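Local coordinates for L-ribulose 3-epimerase (Methylomonas sp. DH-1, PDB 7CJ4), which catalyses the manganese-dependent epimerization of ketoses at C3, most actively L-ribulose, and also interconverts D-allulose and D-fructose, at residues 10-15 / 246-251; 106-111 / 147-152; 151-156 / 180-185; 184-189 / 210-215. One frame throughout, in Å; residues are numbered along the deposited sequence.

Interaction 1: 10-15 / 246-251; sequences GGHALV and ESFSSE. With MN (manganese (II) ion), chain C.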
loop_
_atom_site.group_PDB
_atom_site.type_symbol
_atom_site.label_atom_id
_atom_site.label_comp_id
_atom_site.label_asym_id
_atom_site.label_seq_id
_atom_site.Cartn_x
_atom_site.Cartn_y
_atom_site.Cartn_z
ATOM N N GLY A 10 -14.646 16.853 9.293
ATOM C CA GLY A 10 -13.469 17.000 10.166
ATOM C C GLY A 10 -12.182 16.990 9.367
ATOM O O GLY A 10 -12.186 16.451 8.238
ATOM N N GLY A 11 -11.128 17.587 9.927
ATOM C CA GLY A 11 -9.757 17.515 9.398
ATOM C C GLY A 11 -8.852 16.751 10.350
ATOM O O GLY A 11 -8.931 16.990 11.565
ATOM N N HIS A 12 -8.022 15.851 9.826
ATOM C CA HIS A 12 -7.035 15.080 10.625
ATOM C C HIS A 12 -5.961 16.053 11.122
ATOM O O HIS A 12 -5.549 16.921 10.338
ATOM C CB HIS A 12 -6.470 13.914 9.810
ATOM C CG HIS A 12 -5.718 12.932 10.640
ATOM N ND1 HIS A 12 -4.366 13.065 10.896
ATOM C CD2 HIS A 12 -6.122 11.818 11.288
ATOM C CE1 HIS A 12 -3.968 12.067 11.658
ATOM N NE2 HIS A 12 -5.028 11.288 11.913
ATOM N N ALA A 13 -5.555 15.924 12.386
ATOM C CA ALA A 13 -4.579 16.808 13.065
ATOM C C ALA A 13 -3.325 17.007 12.201
ATOM O O ALA A 13 -2.817 18.147 12.161
ATOM C CB ALA A 13 -4.221 16.230 14.411
ATOM N N LEU A 14 -2.840 15.941 11.552
ATOM C CA LEU A 14 -1.530 15.916 10.840
ATOM C C LEU A 14 -1.620 16.686 9.515
ATOM O O LEU A 14 -0.598 16.757 8.800
ATOM C CB LEU A 14 -1.101 14.464 10.602
ATOM C CG LEU A 14 -0.220 13.834 11.686
ATOM C CD1 LEU A 14 1.197 14.372 11.625
ATOM C CD2 LEU A 14 -0.795 14.060 13.072
ATOM N N VAL A 15 -2.784 17.245 9.187
ATOM C CA VAL A 15 -2.895 18.256 8.098
ATOM C C VAL A 15 -2.194 19.541 8.569
ATOM O O VAL A 15 -1.650 20.258 7.709
ATOM C CB VAL A 15 -4.361 18.505 7.703
ATOM C CG1 VAL A 15 -4.498 19.693 6.761
ATOM C CG2 VAL A 15 -4.988 17.256 7.103
ATOM N N GLU A 246 -8.054 13.419 5.525
ATOM C CA GLU A 246 -6.790 12.851 6.051
ATOM C C GLU A 246 -5.738 13.043 4.956
ATOM O O GLU A 246 -6.052 12.768 3.776
ATOM C CB GLU A 246 -7.007 11.383 6.433
ATOM C CG GLU A 246 -5.861 10.761 7.213
ATOM C CD GLU A 246 -6.067 9.316 7.649
ATOM O OE1 GLU A 246 -5.409 8.886 8.604
ATOM O OE2 GLU A 246 -6.879 8.620 7.032
ATOM N N SER A 247 -4.569 13.563 5.320
ATOM C CA SER A 247 -3.475 13.864 4.367
ATOM C C SER A 247 -2.141 13.890 5.112
ATOM O O SER A 247 -2.112 14.310 6.288
ATOM C CB SER A 247 -3.723 15.151 3.636
ATOM O OG SER A 247 -2.739 15.358 2.630
ATOM N N PHE A 248 -1.085 13.452 4.432
ATOM C CA PHE A 248 0.282 13.306 4.995
ATOM C C PHE A 248 1.303 13.761 3.950
ATOM O O PHE A 248 1.321 13.238 2.811
ATOM C CB PHE A 248 0.525 11.864 5.444
ATOM C CG PHE A 248 -0.398 11.401 6.541
ATOM C CD1 PHE A 248 -0.146 11.724 7.865
ATOM C CD2 PHE A 248 -1.533 10.660 6.248
ATOM C CE1 PHE A 248 -1.002 11.304 8.871
ATOM C CE2 PHE A 248 -2.388 10.244 7.256
ATOM C CZ PHE A 248 -2.124 10.566 8.564
ATOM N N SER A 249 2.111 14.746 4.341
ATOM C CA SER A 249 3.263 15.265 3.567
ATOM C C SER A 249 4.460 15.356 4.516
ATOM O O SER A 249 4.231 15.559 5.732
ATOM C CB SER A 249 2.925 16.594 2.929
ATOM O OG SER A 249 4.055 17.156 2.278
ATOM N N SER A 250 5.677 15.169 3.996
ATOM C CA SER A 250 6.946 15.327 4.754
ATOM C C SER A 250 7.020 16.748 5.329
ATOM O O SER A 250 7.899 16.993 6.189
ATOM C CB SER A 250 8.148 15.006 3.895
ATOM O OG SER A 250 8.075 15.665 2.641
ATOM N N GLU A 251 6.115 17.632 4.882
ATOM C CA GLU A 251 6.019 19.052 5.320
ATOM C C GLU A 251 5.726 19.114 6.825
ATOM O O GLU A 251 6.401 19.894 7.535
ATOM C CB GLU A 251 4.946 19.797 4.518
ATOM C CG GLU A 251 5.501 20.977 3.738
ATOM C CD GLU A 251 5.727 22.226 4.573
ATOM O OE1 GLU A 251 4.997 22.411 5.567
ATOM O OE2 GLU A 251 6.631 23.007 4.229
HETATM MN MN MN C . -7.508 6.960 7.828
HETATM O O HOH W 1 -5.558 6.077 8.300
#

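Interaction 2: 106-111 / 147-152; sequences SELCGV and INIDLE. With MN (manganese (II) ion), chain C.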
loop_
_atom_site.group_PDB
_atom_site.type_symbol
_atom_site.label_atom_id
_atom_site.label_comp_id
_atom_site.label_asym_id
_atom_site.label_seq_id
_atom_site.Cartn_x
_atom_site.Cartn_y
_atom_site.Cartn_z
ATOM N N SER A 106 -17.425 11.834 20.834
ATOM C CA SER A 106 -18.366 10.685 20.735
ATOM C C SER A 106 -17.832 9.586 19.805
ATOM O O SER A 106 -18.488 8.535 19.730
ATOM C CB SER A 106 -19.739 11.138 20.297
ATOM O OG SER A 106 -19.673 11.879 19.083
ATOM N N GLU A 107 -16.693 9.784 19.134
ATOM C CA GLU A 107 -16.134 8.747 18.220
ATOM C C GLU A 107 -14.650 8.495 18.519
ATOM O O GLU A 107 -13.853 9.443 18.418
ATOM C CB GLU A 107 -16.332 9.150 16.759
ATOM C CG GLU A 107 -17.784 9.421 16.390
ATOM C CD GLU A 107 -18.709 8.212 16.417
ATOM O OE1 GLU A 107 -18.193 7.068 16.442
ATOM O OE2 GLU A 107 -19.955 8.415 16.412
ATOM N N LEU A 108 -14.311 7.252 18.879
ATOM C CA LEU A 108 -12.923 6.714 18.891
ATOM C C LEU A 108 -12.770 5.776 17.687
ATOM O O LEU A 108 -13.434 4.724 17.680
ATOM C CB LEU A 108 -12.649 5.973 20.204
ATOM C CG LEU A 108 -11.229 5.426 20.341
ATOM C CD1 LEU A 108 -10.217 6.563 20.364
ATOM C CD2 LEU A 108 -11.085 4.560 21.587
ATOM N N CYS A 109 -11.935 6.153 16.709
ATOM C CA CYS A 109 -11.790 5.463 15.396
ATOM C C CYS A 109 -10.313 5.218 15.061
ATOM O O CYS A 109 -9.440 5.484 15.918
ATOM C CB CYS A 109 -12.484 6.243 14.284
ATOM S SG CYS A 109 -11.736 7.847 13.897
ATOM N N GLY A 110 -10.055 4.681 13.867
ATOM C CA GLY A 110 -8.701 4.348 13.385
ATOM C C GLY A 110 -8.355 2.891 13.633
ATOM O O GLY A 110 -9.277 2.079 13.800
ATOM N N VAL A 111 -7.061 2.568 13.672
ATOM C CA VAL A 111 -6.556 1.174 13.822
ATOM C C VAL A 111 -6.425 0.881 15.319
ATOM O O VAL A 111 -5.294 0.825 15.825
ATOM C CB VAL A 111 -5.242 0.997 13.040
ATOM C CG1 VAL A 111 -4.661 -0.400 13.180
ATOM C CG2 VAL A 111 -5.447 1.342 11.571
ATOM N N ILE A 147 -19.564 6.880 24.078
ATOM C CA ILE A 147 -18.574 6.903 22.962
ATOM C C ILE A 147 -18.804 5.682 22.068
ATOM O O ILE A 147 -18.936 4.566 22.598
ATOM C CB ILE A 147 -17.131 7.016 23.500
ATOM C CG1 ILE A 147 -16.807 8.468 23.864
ATOM C CG2 ILE A 147 -16.120 6.446 22.514
ATOM C CD1 ILE A 147 -15.609 8.631 24.781
ATOM N N ASN A 148 -18.908 5.917 20.759
ATOM C CA ASN A 148 -18.907 4.870 19.704
ATOM C C ASN A 148 -17.457 4.591 19.300
ATOM O O ASN A 148 -16.695 5.566 19.189
ATOM C CB ASN A 148 -19.688 5.307 18.464
ATOM C CG ASN A 148 -21.170 5.508 18.705
ATOM O OD1 ASN A 148 -21.805 4.712 19.394
ATOM N ND2 ASN A 148 -21.739 6.552 18.114
ATOM N N ILE A 149 -17.101 3.324 19.066
ATOM C CA ILE A 149 -15.809 2.944 18.429
ATOM C C ILE A 149 -16.085 2.496 16.988
ATOM O O ILE A 149 -17.064 1.769 16.754
ATOM C CB ILE A 149 -15.049 1.883 19.253
ATOM C CG1 ILE A 149 -15.721 0.507 19.201
ATOM C CG2 ILE A 149 -14.861 2.371 20.681
ATOM C CD1 ILE A 149 -14.895 -0.614 19.811
ATOM N N ASP A 150 -15.227 2.931 16.066
ATOM C CA ASP A 150 -15.299 2.619 14.621
ATOM C C ASP A 150 -13.960 1.993 14.227
ATOM O O ASP A 150 -12.931 2.688 14.340
ATOM C CB ASP A 150 -15.628 3.885 13.833
ATOM C CG ASP A 150 -16.645 4.760 14.543
ATOM O OD1 ASP A 150 -17.853 4.514 14.374
ATOM O OD2 ASP A 150 -16.213 5.659 15.290
ATOM N N LEU A 151 -13.967 0.717 13.838
ATOM C CA LEU A 151 -12.739 -0.019 13.448
ATOM C C LEU A 151 -12.400 0.352 12.001
ATOM O O LEU A 151 -13.200 0.041 11.109
ATOM C CB LEU A 151 -12.959 -1.528 13.594
ATOM C CG LEU A 151 -13.681 -1.993 14.858
ATOM C CD1 LEU A 151 -13.235 -3.387 15.250
ATOM C CD2 LEU A 151 -13.463 -1.050 16.017
ATOM N N GLU A 152 -11.263 1.012 11.786
ATOM C CA GLU A 152 -10.831 1.468 10.441
ATOM C C GLU A 152 -10.219 0.293 9.672
ATOM O O GLU A 152 -9.160 -0.234 10.096
ATOM C CB GLU A 152 -9.850 2.633 10.563
ATOM C CG GLU A 152 -9.418 3.195 9.218
ATOM C CD GLU A 152 -8.601 4.474 9.300
ATOM O OE1 GLU A 152 -8.032 4.743 10.375
ATOM O OE2 GLU A 152 -8.534 5.198 8.290
HETATM MN MN MN C . -7.508 6.960 7.828
HETATM O O HOH W 1 -5.558 6.077 8.300
#

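Interaction 3: 151-156 / 180-185; sequences LEVVNR and AFLHLD. With MN (manganese (II) ion), chain C.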
loop_
_atom_site.group_PDB
_atom_site.type_symbol
_atom_site.label_atom_id
_atom_site.label_comp_id
_atom_site.label_asym_id
_atom_site.label_seq_id
_atom_site.Cartn_x
_atom_site.Cartn_y
_atom_site.Cartn_z
ATOM N N LEU A 151 -13.967 0.717 13.838
ATOM C CA LEU A 151 -12.739 -0.019 13.448
ATOM C C LEU A 151 -12.400 0.352 12.001
ATOM O O LEU A 151 -13.200 0.041 11.109
ATOM C CB LEU A 151 -12.959 -1.528 13.594
ATOM C CG LEU A 151 -13.681 -1.993 14.858
ATOM C CD1 LEU A 151 -13.235 -3.387 15.250
ATOM C CD2 LEU A 151 -13.463 -1.050 16.017
ATOM N N GLU A 152 -11.263 1.012 11.786
ATOM C CA GLU A 152 -10.831 1.468 10.441
ATOM C C GLU A 152 -10.219 0.293 9.672
ATOM O O GLU A 152 -9.160 -0.234 10.096
ATOM C CB GLU A 152 -9.850 2.633 10.563
ATOM C CG GLU A 152 -9.418 3.195 9.218
ATOM C CD GLU A 152 -8.601 4.474 9.300
ATOM O OE1 GLU A 152 -8.032 4.743 10.375
ATOM O OE2 GLU A 152 -8.534 5.198 8.290
ATOM N N VAL A 153 -10.855 -0.102 8.568
ATOM C CA VAL A 153 -10.282 -1.107 7.626
ATOM C C VAL A 153 -9.134 -0.419 6.885
ATOM O O VAL A 153 -9.406 0.616 6.242
ATOM C CB VAL A 153 -11.353 -1.659 6.669
ATOM C CG1 VAL A 153 -10.742 -2.466 5.535
ATOM C CG2 VAL A 153 -12.374 -2.489 7.426
ATOM N N VAL A 154 -7.903 -0.938 7.020
ATOM C CA VAL A 154 -6.686 -0.374 6.360
ATOM C C VAL A 154 -6.041 -1.434 5.459
ATOM O O VAL A 154 -6.398 -2.622 5.577
ATOM C CB VAL A 154 -5.684 0.194 7.385
ATOM C CG1 VAL A 154 -6.297 1.349 8.162
ATOM C CG2 VAL A 154 -5.143 -0.867 8.331
ATOM N N ASN A 155 -5.126 -1.007 4.582
ATOM C CA ASN A 155 -4.505 -1.879 3.552
ATOM C C ASN A 155 -3.545 -2.864 4.227
ATOM O O ASN A 155 -3.283 -2.711 5.427
ATOM C CB ASN A 155 -3.768 -1.083 2.475
ATOM C CG ASN A 155 -2.544 -0.381 3.009
ATOM O OD1 ASN A 155 -1.557 -1.029 3.380
ATOM N ND2 ASN A 155 -2.616 0.939 3.056
ATOM N N ARG A 156 -3.037 -3.800 3.426
ATOM C CA ARG A 156 -2.315 -5.027 3.824
ATOM C C ARG A 156 -1.009 -4.665 4.542
ATOM O O ARG A 156 -0.533 -5.503 5.325
ATOM C CB ARG A 156 -2.050 -5.830 2.551
ATOM C CG ARG A 156 -1.312 -5.022 1.496
ATOM C CD ARG A 156 -1.244 -5.726 0.167
ATOM N NE ARG A 156 -2.583 -5.922 -0.354
ATOM C CZ ARG A 156 -2.882 -6.724 -1.360
ATOM N NH1 ARG A 156 -1.930 -7.432 -1.946
ATOM N NH2 ARG A 156 -4.136 -6.824 -1.767
ATOM N N ALA A 180 -20.212 -0.458 18.362
ATOM C CA ALA A 180 -19.044 -0.774 17.500
ATOM C C ALA A 180 -19.465 -0.698 16.025
ATOM O O ALA A 180 -20.496 -1.301 15.672
ATOM C CB ALA A 180 -18.472 -2.120 17.859
ATOM N N PHE A 181 -18.707 0.036 15.205
ATOM C CA PHE A 181 -19.035 0.320 13.785
ATOM C C PHE A 181 -17.823 0.075 12.889
ATOM O O PHE A 181 -16.689 -0.041 13.387
ATOM C CB PHE A 181 -19.493 1.766 13.589
ATOM C CG PHE A 181 -20.739 2.122 14.356
ATOM C CD1 PHE A 181 -20.657 2.496 15.686
ATOM C CD2 PHE A 181 -21.987 2.072 13.751
ATOM C CE1 PHE A 181 -21.800 2.817 16.399
ATOM C CE2 PHE A 181 -23.128 2.390 14.467
ATOM C CZ PHE A 181 -23.032 2.764 15.789
ATOM N N LEU A 182 -18.091 0.020 11.584
ATOM C CA LEU A 182 -17.064 -0.022 10.518
ATOM C C LEU A 182 -16.596 1.405 10.239
ATOM O O LEU A 182 -17.436 2.320 10.279
ATOM C CB LEU A 182 -17.667 -0.649 9.262
ATOM C CG LEU A 182 -16.728 -0.723 8.061
ATOM C CD1 LEU A 182 -15.572 -1.667 8.339
ATOM C CD2 LEU A 182 -17.488 -1.160 6.818
ATOM N N HIS A 183 -15.294 1.565 10.007
ATOM C CA HIS A 183 -14.638 2.837 9.616
ATOM C C HIS A 183 -13.928 2.607 8.280
ATOM O O HIS A 183 -13.027 1.754 8.231
ATOM C CB HIS A 183 -13.707 3.312 10.743
ATOM C CG HIS A 183 -12.900 4.514 10.392
ATOM N ND1 HIS A 183 -11.972 5.052 11.253
ATOM C CD2 HIS A 183 -12.865 5.272 9.276
ATOM C CE1 HIS A 183 -11.416 6.103 10.698
ATOM N NE2 HIS A 183 -11.947 6.262 9.483
ATOM N N LEU A 184 -14.378 3.290 7.224
ATOM C CA LEU A 184 -13.842 3.132 5.844
ATOM C C LEU A 184 -13.008 4.365 5.481
ATOM O O LEU A 184 -13.367 5.483 5.902
ATOM C CB LEU A 184 -14.993 2.944 4.850
ATOM C CG LEU A 184 -15.663 1.571 4.838
ATOM C CD1 LEU A 184 -16.738 1.512 3.757
ATOM C CD2 LEU A 184 -14.641 0.463 4.633
ATOM N N ASP A 185 -11.941 4.148 4.716
ATOM C CA ASP A 185 -10.964 5.186 4.312
ATOM C C ASP A 185 -10.677 5.001 2.821
ATOM O O ASP A 185 -10.189 3.924 2.445
ATOM C CB ASP A 185 -9.706 5.085 5.178
ATOM C CG ASP A 185 -8.685 6.163 4.877
ATOM O OD1 ASP A 185 -8.655 6.616 3.716
ATOM O OD2 ASP A 185 -7.920 6.534 5.809
HETATM MN MN MN C . -7.508 6.960 7.828
HETATM O O HOH W 2 -11.136 1.466 4.588
HETATM O O HOH W 1 -5.558 6.077 8.300
#

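Interaction 4: 184-189 / 210-215; sequences LDTYHM and VHIGES. With MN (manganese (II) ion), chain C.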
loop_
_atom_site.group_PDB
_atom_site.type_symbol
_atom_site.label_atom_id
_atom_site.label_comp_id
_atom_site.label_asym_id
_atom_site.label_seq_id
_atom_site.Cartn_x
_atom_site.Cartn_y
_atom_site.Cartn_z
ATOM N N LEU A 184 -14.378 3.290 7.224
ATOM C CA LEU A 184 -13.842 3.132 5.844
ATOM C C LEU A 184 -13.008 4.365 5.481
ATOM O O LEU A 184 -13.367 5.483 5.902
ATOM C CB LEU A 184 -14.993 2.944 4.850
ATOM C CG LEU A 184 -15.663 1.571 4.838
ATOM C CD1 LEU A 184 -16.738 1.512 3.757
ATOM C CD2 LEU A 184 -14.641 0.463 4.633
ATOM N N ASP A 185 -11.941 4.148 4.716
ATOM C CA ASP A 185 -10.964 5.186 4.312
ATOM C C ASP A 185 -10.677 5.001 2.821
ATOM O O ASP A 185 -10.189 3.924 2.445
ATOM C CB ASP A 185 -9.706 5.085 5.178
ATOM C CG ASP A 185 -8.685 6.163 4.877
ATOM O OD1 ASP A 185 -8.655 6.616 3.716
ATOM O OD2 ASP A 185 -7.920 6.534 5.809
ATOM N N THR A 186 -10.996 5.998 2.000
ATOM C CA THR A 186 -10.908 5.889 0.522
ATOM C C THR A 186 -9.476 5.494 0.132
ATOM O O THR A 186 -9.331 4.714 -0.831
ATOM C CB THR A 186 -11.393 7.173 -0.158
ATOM O OG1 THR A 186 -10.595 8.250 0.332
ATOM C CG2 THR A 186 -12.864 7.437 0.082
ATOM N N TYR A 187 -8.459 5.992 0.850
ATOM C CA TYR A 187 -7.026 5.720 0.559
ATOM C C TYR A 187 -6.790 4.208 0.612
ATOM O O TYR A 187 -6.169 3.665 -0.326
ATOM C CB TYR A 187 -6.087 6.457 1.519
ATOM C CG TYR A 187 -4.668 5.939 1.528
ATOM C CD1 TYR A 187 -3.806 6.168 0.468
ATOM C CD2 TYR A 187 -4.182 5.213 2.604
ATOM C CE1 TYR A 187 -2.505 5.685 0.475
ATOM C CE2 TYR A 187 -2.889 4.717 2.625
ATOM C CZ TYR A 187 -2.043 4.959 1.560
ATOM O OH TYR A 187 -0.761 4.486 1.588
ATOM N N HIS A 188 -7.271 3.553 1.677
ATOM C CA HIS A 188 -7.105 2.090 1.914
ATOM C C HIS A 188 -8.029 1.311 0.969
ATOM O O HIS A 188 -7.614 0.256 0.451
ATOM C CB HIS A 188 -7.338 1.760 3.396
ATOM C CG HIS A 188 -6.335 2.397 4.296
ATOM N ND1 HIS A 188 -4.999 2.052 4.262
ATOM C CD2 HIS A 188 -6.457 3.366 5.235
ATOM C CE1 HIS A 188 -4.340 2.777 5.148
ATOM N NE2 HIS A 188 -5.212 3.587 5.766
ATOM N N MET A 189 -9.236 1.830 0.741
ATOM C CA MET A 189 -10.227 1.217 -0.179
ATOM C C MET A 189 -9.620 1.151 -1.578
ATOM O O MET A 189 -9.814 0.128 -2.260
ATOM C CB MET A 189 -11.521 2.033 -0.222
ATOM C CG MET A 189 -12.295 1.983 1.074
ATOM S SD MET A 189 -13.761 3.030 1.000
ATOM C CE MET A 189 -14.791 2.055 -0.095
ATOM N N VAL A 210 -16.003 7.793 8.355
ATOM C CA VAL A 210 -15.408 7.837 6.989
ATOM C C VAL A 210 -14.142 8.700 7.001
ATOM O O VAL A 210 -14.171 9.809 7.574
ATOM C CB VAL A 210 -16.416 8.362 5.955
ATOM C CG1 VAL A 210 -15.710 8.853 4.698
ATOM C CG2 VAL A 210 -17.461 7.310 5.620
ATOM N N HIS A 211 -13.080 8.200 6.369
ATOM C CA HIS A 211 -11.860 8.975 6.023
ATOM C C HIS A 211 -11.822 9.189 4.512
ATOM O O HIS A 211 -11.874 8.185 3.777
ATOM C CB HIS A 211 -10.596 8.273 6.525
ATOM C CG HIS A 211 -10.299 8.578 7.951
ATOM N ND1 HIS A 211 -9.112 8.207 8.560
ATOM C CD2 HIS A 211 -11.023 9.238 8.881
ATOM C CE1 HIS A 211 -9.126 8.607 9.813
ATOM N NE2 HIS A 211 -10.283 9.257 10.031
ATOM N N ILE A 212 -11.760 10.455 4.092
ATOM C CA ILE A 212 -11.511 10.871 2.684
ATOM C C ILE A 212 -10.011 11.104 2.526
ATOM O O ILE A 212 -9.513 12.094 3.101
ATOM C CB ILE A 212 -12.311 12.138 2.320
ATOM C CG1 ILE A 212 -13.808 11.964 2.564
ATOM C CG2 ILE A 212 -12.022 12.551 0.886
ATOM C CD1 ILE A 212 -14.356 10.668 2.051
ATOM N N GLY A 213 -9.337 10.225 1.778
ATOM C CA GLY A 213 -7.912 10.348 1.411
ATOM C C GLY A 213 -7.670 9.998 -0.052
ATOM O O GLY A 213 -8.208 8.972 -0.516
ATOM N N GLU A 214 -6.883 10.816 -0.758
ATOM C CA GLU A 214 -6.494 10.582 -2.176
ATOM C C GLU A 214 -5.526 9.394 -2.227
ATOM O O GLU A 214 -4.896 9.072 -1.173
ATOM C CB GLU A 214 -5.889 11.849 -2.786
ATOM C CG GLU A 214 -5.594 11.726 -4.272
ATOM C CD GLU A 214 -6.760 11.242 -5.110
ATOM O OE1 GLU A 214 -7.462 12.091 -5.685
ATOM O OE2 GLU A 214 -6.955 10.021 -5.195
ATOM N N SER A 215 -5.424 8.752 -3.395
ATOM C CA SER A 215 -4.643 7.504 -3.612
ATOM C C SER A 215 -3.236 7.644 -3.009
ATOM O O SER A 215 -2.739 6.659 -2.433
ATOM C CB SER A 215 -4.589 7.145 -5.082
ATOM O OG SER A 215 -4.114 8.235 -5.860
HETATM MN MN MN C . -7.508 6.960 7.828
HETATM O O HOH W 3 -4.553 4.104 -2.387
HETATM O O HOH W 1 -5.558 6.077 8.300
#

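Interaction 1: 10-15 / 246-251
His12 and Phe248 meet as an offset edge-to-face aromatic pair where the first strand of the TIM barrel meets the loop that follows the last strand. The edge of Phe248 is turned toward the face of His12, with centroids 5.5 Å apart and planes at 61°. Leu14 CB lies 3.6 Å from Phe248 CE1, an apolar contact. Val15 CG2 packs against the backbone of Ser247.

No hydrogen bond joins the two segments. His12 CG stands anti to the backbone N (chi1 -167°), which lays the ring alongside the Glu246 side chain. Glu246 OE1 sits over one face of that ring. A weak bond from Leu14 N to His12 ND1, 3.3 Å, helps to fix the ring's rotation. An alanine at His12 would be likely to leave the edge of Phe248 without its aromatic partner and Leu14 N without this acceptor. His12 and Glu246 both bind D-allulose and D-fructose, and Glu246 is probably a proton donor/acceptor, as in related epimerases.

Asp185, His211 and Glu152 complete the protein ligands of the metal. Glu246 OE2 binds manganese at 1.9 Å, while Glu246 OE1 accepts a hydrogen bond from the manganese-bound water at 2.8 Å.

Interaction 2: 106-111 / 147-152
Glu107 has CG beside its backbone N (chi1 -56°) and bends again at chi2 (-67°), which turns its carboxylate back alongside Asn148 and across the side chain of Asp150. Asn148 ND2 donates to Glu107 OE2 at 3.1 Å, almost straight at 177°. The acceptor lies in the amide plane, but Glu107 OE2 is met on its syn side well out of the carboxylate plane.

The other oxygen, Glu107 OE1, is 2.7 Å from Asp150 OD2. Two acid oxygens this close probably share a proton. Lys5 makes salt bridges to both acids, and Phe3 O also accepts from Asn148 ND2. A glutamine in place of Glu107 would probably weaken the hold on Lys5 and leave Asp150 to face its charge alone.

The backbones pair in parallel. Asn148 N donates to Ser106 O, Leu108 N to Asn148 O, and Asp150 N to Leu108 O. Glu152 N continues the ladder to Gly110 O at 3.0 Å. Gly110 has a positive phi that favours glycine, and its CA lies 3.1 Å from Glu152 OE1. On the face opposite Glu107 and Asn148, Leu108 CB packs on Ile149 CG2, and Ile147 CG2 is also near it.

Glu152 runs extended, and its OE2 binds manganese at 2.1 Å. The two strands and helix 125-143 form a right-handed beta-alpha-beta unit of the TIM barrel, with the metal ligand at the C-terminal end of its second strand.

Interaction 3: 151-156 / 180-185
Glu152 lies along the ring of His183, on neighbouring parallel strands of the TIM barrel. These strands and helix 165-175 make a beta-alpha-beta unit. Glu152 CB makes a CH-pi contact over the face, 3.7 Å from the ring centroid. CG stands above the ring centre. CD comes to 3.5 Å from His183 CE1, and OE1 stays near it. The carboxylate is stacked on the ring, with planes only 9° apart. At the tip, OE2 reaches the manganese and meets Asp185 OD2, which binds the same ion. The two carboxylates are nearly coplanar.

Asp185 comes from the end of its strand with CG anti to the backbone N (chi1 -177°), which sends OD2 toward the metal, while OD1 accepts from Tyr187 N. His183 is held in turn by a hydrogen bond from Gly110 N to its ND1. As a second-shell residue it is likely to limit where the glutamate can lie.

Backbone hydrogen bonds tie the strands together. Leu151 N donates to Phe181 O, His183 N to Leu151 O, and Val153 N to His183 O. Val153 CG2 presses on Leu182 CD1 at 3.4 Å, tighter than usual for two carbons. Farther along, the carbonyl O of Arg156 hydrogen-bonds to Trp264 and its NH2 to His216, both of the second subunit. Where the strands part, a water bridges them, donating to Val153 O and accepting from Asp185 N at 2.8 Å.

Interaction 4: 184-189 / 210-215
Asp185 and His211 form a buried strand-to-strand contact beside the metal, which passes at once into a helix start lying against a loop. Both residues bind manganese: Asp185 through OD2, His211 through ND1 at 2.2 Å. Asp185 OD2 lies at the edge of the imidazole, near its plane, while the carboxylate is turned 75° from the ring. The far nitrogen, His211 NE2, hydrogen-bonds to Glu41, which should limit rotation of the ring.

The backbones pair in parallel. His211 N donates to Leu184 O, and Thr186 N to His211 O at 3.0 Å. These are neighbouring strands of the TIM barrel, and the ligands stand at their C-terminal ends, where such barrels carry their active sites. Asp185 is also an N-cap: its OD1 accepts from Tyr187 N at 2.9 Å, so one carboxylate serves both metal and helix.

Thr186 has OG1 between its backbone N and carbonyl carbon (chi1 58°). From there it donates to Gly213 O at 2.6 Å. The Tyr187 ring turns an edge to Ser215 O, 3.1 Å from CE1, and its hydroxyl hydrogen-bonds to Tyr157 of the second subunit. A water donates to both Tyr187 O and Ser215 O.

Overall arrangement
All four contacts are buried, and all reach the same manganese and its bound water. Interactions 2 and 3 share strand 148-152, and interactions 3 and 4 share strand 180-185, so they follow one another round the barrel. Interaction 1 lies across the metal from interactions 2 and 3 and next to interaction 4. No hydrogen bond joins its two segments; it rests on rings, apolar atoms and a glutamate lying over the His12 ring. The other three rest on parallel strand ladders. Interaction 2 adds an acid cluster away from the metal, and interaction 3 a ring stacked on a ligand. Interaction 4 adds a helix cap. Interactions 3 and 4 also touch the second subunit.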